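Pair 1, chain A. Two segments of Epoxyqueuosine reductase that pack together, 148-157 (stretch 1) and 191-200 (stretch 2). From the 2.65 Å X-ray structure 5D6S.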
# COMPACT_ATOMS: atom_id res chain seq x y z
N GLU A 148 -15.22 31.76 13.50
CA GLU A 148 -15.36 31.54 14.93
C GLU A 148 -16.16 30.26 15.15
O GLU A 148 -16.98 29.89 14.31
CB GLU A 148 -16.09 32.72 15.60
CG GLU A 148 -15.52 33.13 16.95
CD GLU A 148 -14.27 33.98 16.83
OE1 GLU A 148 -13.22 33.57 17.37
OE2 GLU A 148 -14.33 35.05 16.19
N ASN A 149 -15.93 29.62 16.30
CA ASN A 149 -16.56 28.33 16.63
C ASN A 149 -16.21 27.20 15.65
O ASN A 149 -16.97 26.24 15.50
CB ASN A 149 -18.09 28.46 16.72
CG ASN A 149 -18.54 29.07 18.02
OD1 ASN A 149 -17.89 28.90 19.06
ND2 ASN A 149 -19.66 29.77 17.98
N PHE A 150 -15.07 27.32 14.98
CA PHE A 150 -14.64 26.32 14.02
C PHE A 150 -14.38 24.99 14.74
O PHE A 150 -13.67 24.96 15.75
CB PHE A 150 -13.38 26.80 13.30
CG PHE A 150 -12.83 25.81 12.32
CD1 PHE A 150 -13.66 25.01 11.54
CD2 PHE A 150 -11.45 25.70 12.15
CE1 PHE A 150 -13.13 24.12 10.63
CE2 PHE A 150 -10.91 24.81 11.23
CZ PHE A 150 -11.75 24.02 10.47
N GLU A 151 -14.97 23.91 14.22
CA GLU A 151 -14.76 22.58 14.79
C GLU A 151 -14.38 21.60 13.69
O GLU A 151 -15.00 21.59 12.63
CB GLU A 151 -16.01 22.09 15.51
CG GLU A 151 -16.24 22.75 16.86
CD GLU A 151 -17.27 22.03 17.72
OE1 GLU A 151 -17.86 21.01 17.27
OE2 GLU A 151 -17.46 22.47 18.88
N TYR A 152 -13.37 20.77 13.96
CA TYR A 152 -12.87 19.83 12.95
C TYR A 152 -12.42 18.48 13.48
O TYR A 152 -12.30 18.26 14.68
CB TYR A 152 -11.74 20.46 12.14
CG TYR A 152 -10.51 20.82 12.95
CD1 TYR A 152 -10.48 21.98 13.69
CD2 TYR A 152 -9.36 20.03 12.91
CE1 TYR A 152 -9.34 22.33 14.40
CE2 TYR A 152 -8.22 20.39 13.61
CZ TYR A 152 -8.23 21.55 14.36
OH TYR A 152 -7.14 21.90 15.10
N LYS A 153 -12.16 17.58 12.54
CA LYS A 153 -11.75 16.22 12.82
C LYS A 153 -11.04 15.70 11.57
O LYS A 153 -11.67 15.46 10.55
CB LYS A 153 -13.00 15.40 13.17
CG LYS A 153 -12.81 13.90 13.23
CD LYS A 153 -11.72 13.50 14.20
CE LYS A 153 -11.82 12.02 14.49
NZ LYS A 153 -10.51 11.50 14.94
N GLY A 154 -9.73 15.54 11.67
CA GLY A 154 -8.90 15.13 10.53
C GLY A 154 -8.74 13.62 10.41
O GLY A 154 -8.59 12.93 11.39
N MET A 155 -8.73 13.13 9.17
CA MET A 155 -8.50 11.72 8.89
C MET A 155 -7.54 11.53 7.72
O MET A 155 -7.60 12.26 6.74
CB MET A 155 -9.83 11.03 8.56
CG MET A 155 -10.74 10.93 9.75
SD MET A 155 -12.27 10.13 9.27
CE MET A 155 -13.02 9.87 10.87
N VAL A 156 -6.67 10.53 7.81
CA VAL A 156 -5.91 10.10 6.63
C VAL A 156 -5.54 8.61 6.77
O VAL A 156 -4.73 8.25 7.60
CB VAL A 156 -4.70 11.04 6.37
CG1 VAL A 156 -4.03 11.42 7.67
CG2 VAL A 156 -3.71 10.42 5.40
N ASP A 157 -6.22 7.78 5.98
CA ASP A 157 -6.07 6.33 5.94
C ASP A 157 -6.60 5.63 7.19
O ASP A 157 -7.37 4.68 7.10
CB ASP A 157 -4.61 5.95 5.63
CG ASP A 157 -4.40 4.43 5.51
OD1 ASP A 157 -5.01 3.78 4.64
OD2 ASP A 157 -3.54 3.91 6.23
N TYR A 191 -2.24 10.70 -2.72
CA TYR A 191 -2.62 10.40 -1.34
C TYR A 191 -3.89 11.17 -1.01
O TYR A 191 -4.06 12.29 -1.45
CB TYR A 191 -1.55 10.87 -0.35
CG TYR A 191 -0.13 10.39 -0.63
CD1 TYR A 191 0.15 9.05 -0.88
CD2 TYR A 191 0.95 11.29 -0.61
CE1 TYR A 191 1.46 8.62 -1.11
CE2 TYR A 191 2.25 10.86 -0.82
CZ TYR A 191 2.50 9.52 -1.08
OH TYR A 191 3.80 9.10 -1.29
N LEU A 192 -4.78 10.57 -0.23
CA LEU A 192 -6.04 11.21 0.15
C LEU A 192 -6.16 11.49 1.64
O LEU A 192 -5.60 10.78 2.47
CB LEU A 192 -7.24 10.35 -0.27
CG LEU A 192 -7.39 10.06 -1.77
CD1 LEU A 192 -8.70 9.34 -2.07
CD2 LEU A 192 -7.28 11.35 -2.58
N GLY A 193 -6.90 12.54 1.96
CA GLY A 193 -7.25 12.90 3.32
C GLY A 193 -8.62 13.58 3.40
O GLY A 193 -9.21 13.92 2.38
N GLU A 194 -9.10 13.78 4.62
CA GLU A 194 -10.38 14.45 4.88
C GLU A 194 -10.28 15.31 6.12
O GLU A 194 -9.67 14.93 7.11
CB GLU A 194 -11.50 13.47 5.19
CG GLU A 194 -11.77 12.46 4.11
CD GLU A 194 -11.06 11.17 4.36
OE1 GLU A 194 -10.24 10.81 3.49
OE2 GLU A 194 -11.30 10.55 5.42
N LEU A 195 -10.95 16.46 6.06
CA LEU A 195 -11.18 17.29 7.23
C LEU A 195 -12.68 17.42 7.40
O LEU A 195 -13.34 18.17 6.66
CB LEU A 195 -10.52 18.65 7.05
CG LEU A 195 -10.49 19.55 8.28
CD1 LEU A 195 -9.71 18.92 9.42
CD2 LEU A 195 -9.88 20.89 7.90
N ILE A 196 -13.24 16.65 8.32
CA ILE A 196 -14.65 16.78 8.68
C ILE A 196 -14.78 18.07 9.48
O ILE A 196 -13.91 18.39 10.29
CB ILE A 196 -15.16 15.62 9.55
CG1 ILE A 196 -14.96 14.28 8.84
CG2 ILE A 196 -16.64 15.78 9.84
CD1 ILE A 196 -15.16 13.08 9.76
N THR A 197 -15.85 18.81 9.24
CA THR A 197 -15.99 20.16 9.77
C THR A 197 -17.45 20.61 9.98
O THR A 197 -18.39 20.05 9.40
CB THR A 197 -15.21 21.17 8.89
OG1 THR A 197 -15.55 22.51 9.25
CG2 THR A 197 -15.52 21.00 7.44
N ASN A 198 -17.63 21.65 10.81
CA ASN A 198 -18.95 22.25 11.09
C ASN A 198 -19.29 23.49 10.24
O ASN A 198 -20.20 24.23 10.57
CB ASN A 198 -19.06 22.61 12.56
CG ASN A 198 -18.22 23.82 12.94
OD1 ASN A 198 -17.43 24.34 12.13
ND2 ASN A 198 -18.35 24.25 14.18
N LEU A 199 -18.56 23.69 9.14
CA LEU A 199 -18.79 24.81 8.23
C LEU A 199 -19.93 24.52 7.24
O LEU A 199 -20.12 23.39 6.81
CB LEU A 199 -17.52 25.15 7.46
CG LEU A 199 -16.48 26.06 8.12
CD1 LEU A 199 -16.39 25.85 9.63
CD2 LEU A 199 -15.11 25.88 7.47
N GLU A 200 -20.68 25.56 6.92
CA GLU A 200 -21.71 25.48 5.88
C GLU A 200 -21.01 25.93 4.62
O GLU A 200 -20.66 27.10 4.51
CB GLU A 200 -22.89 26.40 6.21
CG GLU A 200 -24.23 25.90 5.70
CD GLU A 200 -24.90 24.94 6.66
OE1 GLU A 200 -25.11 25.32 7.84
OE2 GLU A 200 -25.24 23.81 6.24

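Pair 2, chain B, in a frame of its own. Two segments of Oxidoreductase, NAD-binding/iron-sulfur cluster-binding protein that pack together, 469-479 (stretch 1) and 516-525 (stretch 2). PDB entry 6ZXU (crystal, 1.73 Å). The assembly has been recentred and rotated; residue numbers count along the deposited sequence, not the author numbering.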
# COMPACT_ATOMS: atom_id res chain seq x y z
N ARG B 469 15.18 7.15 18.57
CA ARG B 469 15.04 8.20 19.54
C ARG B 469 15.02 7.67 20.94
O ARG B 469 15.57 8.26 21.86
CB ARG B 469 13.79 9.02 19.25
CG ARG B 469 13.52 10.13 20.22
CD ARG B 469 12.25 10.92 19.90
NE ARG B 469 12.19 11.44 18.51
CZ ARG B 469 12.86 12.51 18.04
NH1 ARG B 469 13.73 13.25 18.79
NH2 ARG B 469 12.69 12.84 16.76
N MET B 470 14.42 6.52 21.12
CA MET B 470 14.38 5.90 22.46
C MET B 470 15.62 5.07 22.80
O MET B 470 15.65 4.40 23.83
CB MET B 470 13.11 5.03 22.54
CG MET B 470 11.81 5.79 22.30
SD MET B 470 10.31 4.84 22.59
CE MET B 470 10.39 3.66 21.24
N GLY B 471 16.57 5.01 21.88
CA GLY B 471 17.80 4.27 22.06
C GLY B 471 17.71 2.79 21.77
O GLY B 471 18.44 1.98 22.38
N TYR B 472 16.87 2.42 20.78
CA TYR B 472 16.81 1.04 20.30
C TYR B 472 17.05 1.02 18.84
O TYR B 472 16.36 1.72 18.08
CB TYR B 472 15.45 0.43 20.67
CG TYR B 472 15.28 0.26 22.12
CD1 TYR B 472 15.75 -0.89 22.76
CD2 TYR B 472 14.68 1.23 22.90
CE1 TYR B 472 15.64 -1.06 24.13
CE2 TYR B 472 14.57 1.08 24.26
CZ TYR B 472 15.02 -0.09 24.87
OH TYR B 472 14.86 -0.23 26.22
N SER B 473 18.06 0.31 18.39
CA SER B 473 18.45 0.32 17.01
C SER B 473 17.21 -0.18 16.15
O SER B 473 16.47 -1.03 16.58
CB SER B 473 19.62 -0.61 16.77
OG SER B 473 20.16 -0.48 15.50
N ALA B 474 17.04 0.40 14.99
CA ALA B 474 15.88 0.07 14.13
C ALA B 474 16.21 0.51 12.73
O ALA B 474 16.81 1.57 12.51
CB ALA B 474 14.64 0.73 14.64
N ARG B 475 15.86 -0.34 11.76
CA ARG B 475 16.06 -0.07 10.36
C ARG B 475 14.83 -0.52 9.58
O ARG B 475 14.33 -1.63 9.80
CB ARG B 475 17.27 -0.81 9.87
CG ARG B 475 17.53 -0.50 8.43
CD ARG B 475 18.87 -0.85 7.95
NE ARG B 475 18.94 -0.64 6.50
CZ ARG B 475 19.40 0.45 5.86
NH1 ARG B 475 19.84 1.52 6.53
NH2 ARG B 475 19.44 0.47 4.56
N SER B 476 14.32 0.33 8.67
CA SER B 476 13.20 -0.13 7.81
C SER B 476 13.74 -0.83 6.56
O SER B 476 14.88 -0.70 6.18
CB SER B 476 12.27 1.03 7.44
OG SER B 476 12.88 1.88 6.57
N HIS B 477 12.88 -1.64 5.98
CA HIS B 477 13.19 -2.48 4.85
C HIS B 477 12.14 -2.32 3.77
O HIS B 477 11.05 -2.87 3.85
CB HIS B 477 13.25 -3.92 5.38
CG HIS B 477 14.26 -4.12 6.46
ND1 HIS B 477 15.59 -4.34 6.23
CD2 HIS B 477 14.11 -4.15 7.79
CE1 HIS B 477 16.21 -4.51 7.37
NE2 HIS B 477 15.33 -4.42 8.33
N SER B 478 12.48 -1.52 2.77
CA SER B 478 11.58 -1.05 1.73
C SER B 478 11.76 -1.78 0.42
O SER B 478 12.64 -2.61 0.26
CB SER B 478 11.79 0.46 1.54
OG SER B 478 13.08 0.66 0.95
N ASN B 479 10.91 -1.47 -0.55
CA ASN B 479 11.06 -2.03 -1.89
C ASN B 479 12.44 -1.62 -2.47
O ASN B 479 13.03 -2.36 -3.21
CB ASN B 479 9.95 -1.55 -2.84
CG ASN B 479 10.04 -0.03 -3.18
OD1 ASN B 479 9.97 0.90 -2.26
ND2 ASN B 479 10.15 0.27 -4.48
N SER B 516 3.58 -5.26 1.97
CA SER B 516 4.11 -5.23 3.31
C SER B 516 5.27 -4.25 3.31
O SER B 516 5.94 -4.02 2.33
CB SER B 516 4.61 -6.61 3.74
OG SER B 516 5.56 -7.09 2.83
N ILE B 517 5.49 -3.69 4.49
CA ILE B 517 6.75 -3.05 4.87
C ILE B 517 7.16 -3.70 6.20
O ILE B 517 6.32 -4.07 7.02
CB ILE B 517 6.54 -1.51 4.97
CG1 ILE B 517 7.85 -0.75 5.22
CG2 ILE B 517 5.54 -1.16 6.07
CD1 ILE B 517 8.76 -0.64 4.09
N VAL B 518 8.43 -3.86 6.38
CA VAL B 518 9.04 -4.39 7.60
C VAL B 518 10.06 -3.40 8.12
O VAL B 518 10.79 -2.77 7.37
CB VAL B 518 9.72 -5.74 7.37
CG1 VAL B 518 10.32 -6.24 8.64
CG2 VAL B 518 8.77 -6.75 6.84
N PHE B 519 10.03 -3.13 9.44
CA PHE B 519 11.21 -2.60 10.07
C PHE B 519 11.63 -3.49 11.19
O PHE B 519 10.79 -4.01 11.92
CB PHE B 519 11.13 -1.13 10.54
CG PHE B 519 10.33 -0.91 11.75
CD1 PHE B 519 8.95 -0.61 11.65
CD2 PHE B 519 10.94 -0.84 13.00
CE1 PHE B 519 8.21 -0.36 12.77
CE2 PHE B 519 10.16 -0.61 14.13
CZ PHE B 519 8.82 -0.38 14.02
N THR B 520 12.94 -3.70 11.26
CA THR B 520 13.52 -4.49 12.35
C THR B 520 13.95 -3.57 13.48
O THR B 520 14.25 -2.41 13.25
CB THR B 520 14.65 -5.35 11.85
OG1 THR B 520 15.62 -4.56 11.14
CG2 THR B 520 14.08 -6.44 10.87
N THR B 521 13.98 -4.11 14.68
CA THR B 521 14.34 -3.35 15.85
C THR B 521 14.80 -4.25 16.98
O THR B 521 14.47 -5.41 17.04
CB THR B 521 13.19 -2.44 16.29
OG1 THR B 521 13.60 -1.55 17.35
CG2 THR B 521 11.93 -3.17 16.69
N ASP B 522 15.46 -3.61 17.97
CA ASP B 522 15.75 -4.24 19.28
C ASP B 522 14.77 -3.89 20.39
O ASP B 522 14.85 -4.47 21.47
CB ASP B 522 17.20 -3.89 19.72
CG ASP B 522 18.23 -4.56 18.85
OD1 ASP B 522 17.98 -5.74 18.34
OD2 ASP B 522 19.29 -3.88 18.65
N LEU B 523 13.79 -3.01 20.15
CA LEU B 523 12.80 -2.74 21.17
C LEU B 523 12.09 -3.97 21.62
O LEU B 523 11.50 -4.68 20.83
CB LEU B 523 11.78 -1.75 20.67
CG LEU B 523 10.70 -1.36 21.63
CD1 LEU B 523 11.30 -0.48 22.72
CD2 LEU B 523 9.56 -0.64 20.92
N PRO B 524 12.14 -4.31 22.92
CA PRO B 524 11.46 -5.55 23.39
C PRO B 524 9.95 -5.48 23.30
O PRO B 524 9.35 -4.55 23.84
CB PRO B 524 11.91 -5.69 24.89
CG PRO B 524 13.18 -4.92 24.92
CD PRO B 524 13.03 -3.75 23.95
N MET B 525 9.37 -6.48 22.60
CA MET B 525 7.93 -6.50 22.34
C MET B 525 7.44 -7.92 22.44
O MET B 525 8.17 -8.80 21.98
CB MET B 525 7.65 -5.97 20.92
CG MET B 525 8.03 -4.55 20.69
SD MET B 525 7.95 -3.97 18.97
CE MET B 525 9.24 -4.97 18.23
O HOH W 1 19.78 -1.41 20.00

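Pairs 1 and 2 are built on the same frame: a short strand (152-155 in pair 1, 474-477 in pair 2) runs antiparallel to the end of a longer one, at 165° and 161° between strand directions. Fourteen central residues superpose with an RMSD of 0.8 Å, and the buried areas, 653 and 644 Å², are nearly equal.

Backbone hydrogen bonds set the register. In pair 1, Lys A153 N donates to Ile A196 O (3.0 Å) and Ile A196 N to Lys A153 O (3.0 Å); at the matching positions of pair 2, Arg B475 N reaches Thr B520 O (3.0 Å) and Thr B520 N reaches Arg B475 O (2.9 Å). Two residues along, Met A155 N binds Glu A194 O (2.9 Å), as His B477 N binds Val B518 O (2.8 Å). These bonds need no particular side chain, so the sequence can vary around them.

The face carrying Met A155 and Ile A196 shows this freedom. The unbranched methionine lays its methyl CE 4.0 Å from Ile A196 CD1, a purely apolar contact. Their counterparts, His B477 and Thr B520, fill similar space with polar groups: His B477 NE2 and Thr B520 OG1 form a 2.8 Å hydrogen bond at the edge of the imidazole, and each can give or take a proton. On the other face, Tyr A152 CD2 packs 3.7 Å from Leu A195 CD1; pair 2 reverses the sizes, with small Ala B474 placing CB 4.3 Å from CD2 of the large Phe B519.

Where the second strand ends, Thr A197 and Thr B521 coincide, and both hydroxyls accept a bond two residues on: Leu A199 N to Thr A197 OG1 and Leu B523 N to Thr B521 OG1, both 3.2 Å. Thr B521 OG1 also donates to Ser B473 O (3.0 Å). Next comes Asn A198, whose amide both gives and accepts: ND2 donates to Asn A149 O (2.8 Å), while OD1 takes a weak bond from Glu A151 N (3.3 Å). Asp B522 has no side-chain NH to give. The carboxylate reaches Ser B473 N, the match of Glu A151 N, through a water: Ser B473 N donates to that water (2.9 Å), which lies 2.9 Å from Asp B522 OD2.

On the first stretch, the aromatic at the matched position Phe A150 and Tyr B472 turns differently. Phe A150 is t and meets Leu A199 with CD1 3.4 Å from its CD1; Tyr B472 is m, and Leu B523 CD1 sits over its ring face, 4.0 Å from the centroid. Preceding it, Gly B471 has a phi of 82° in a Schellman motif, and the matching Asn A149 is also positive, at 61°; glycine takes such a phi without strain and asparagine tolerates it better than most residues.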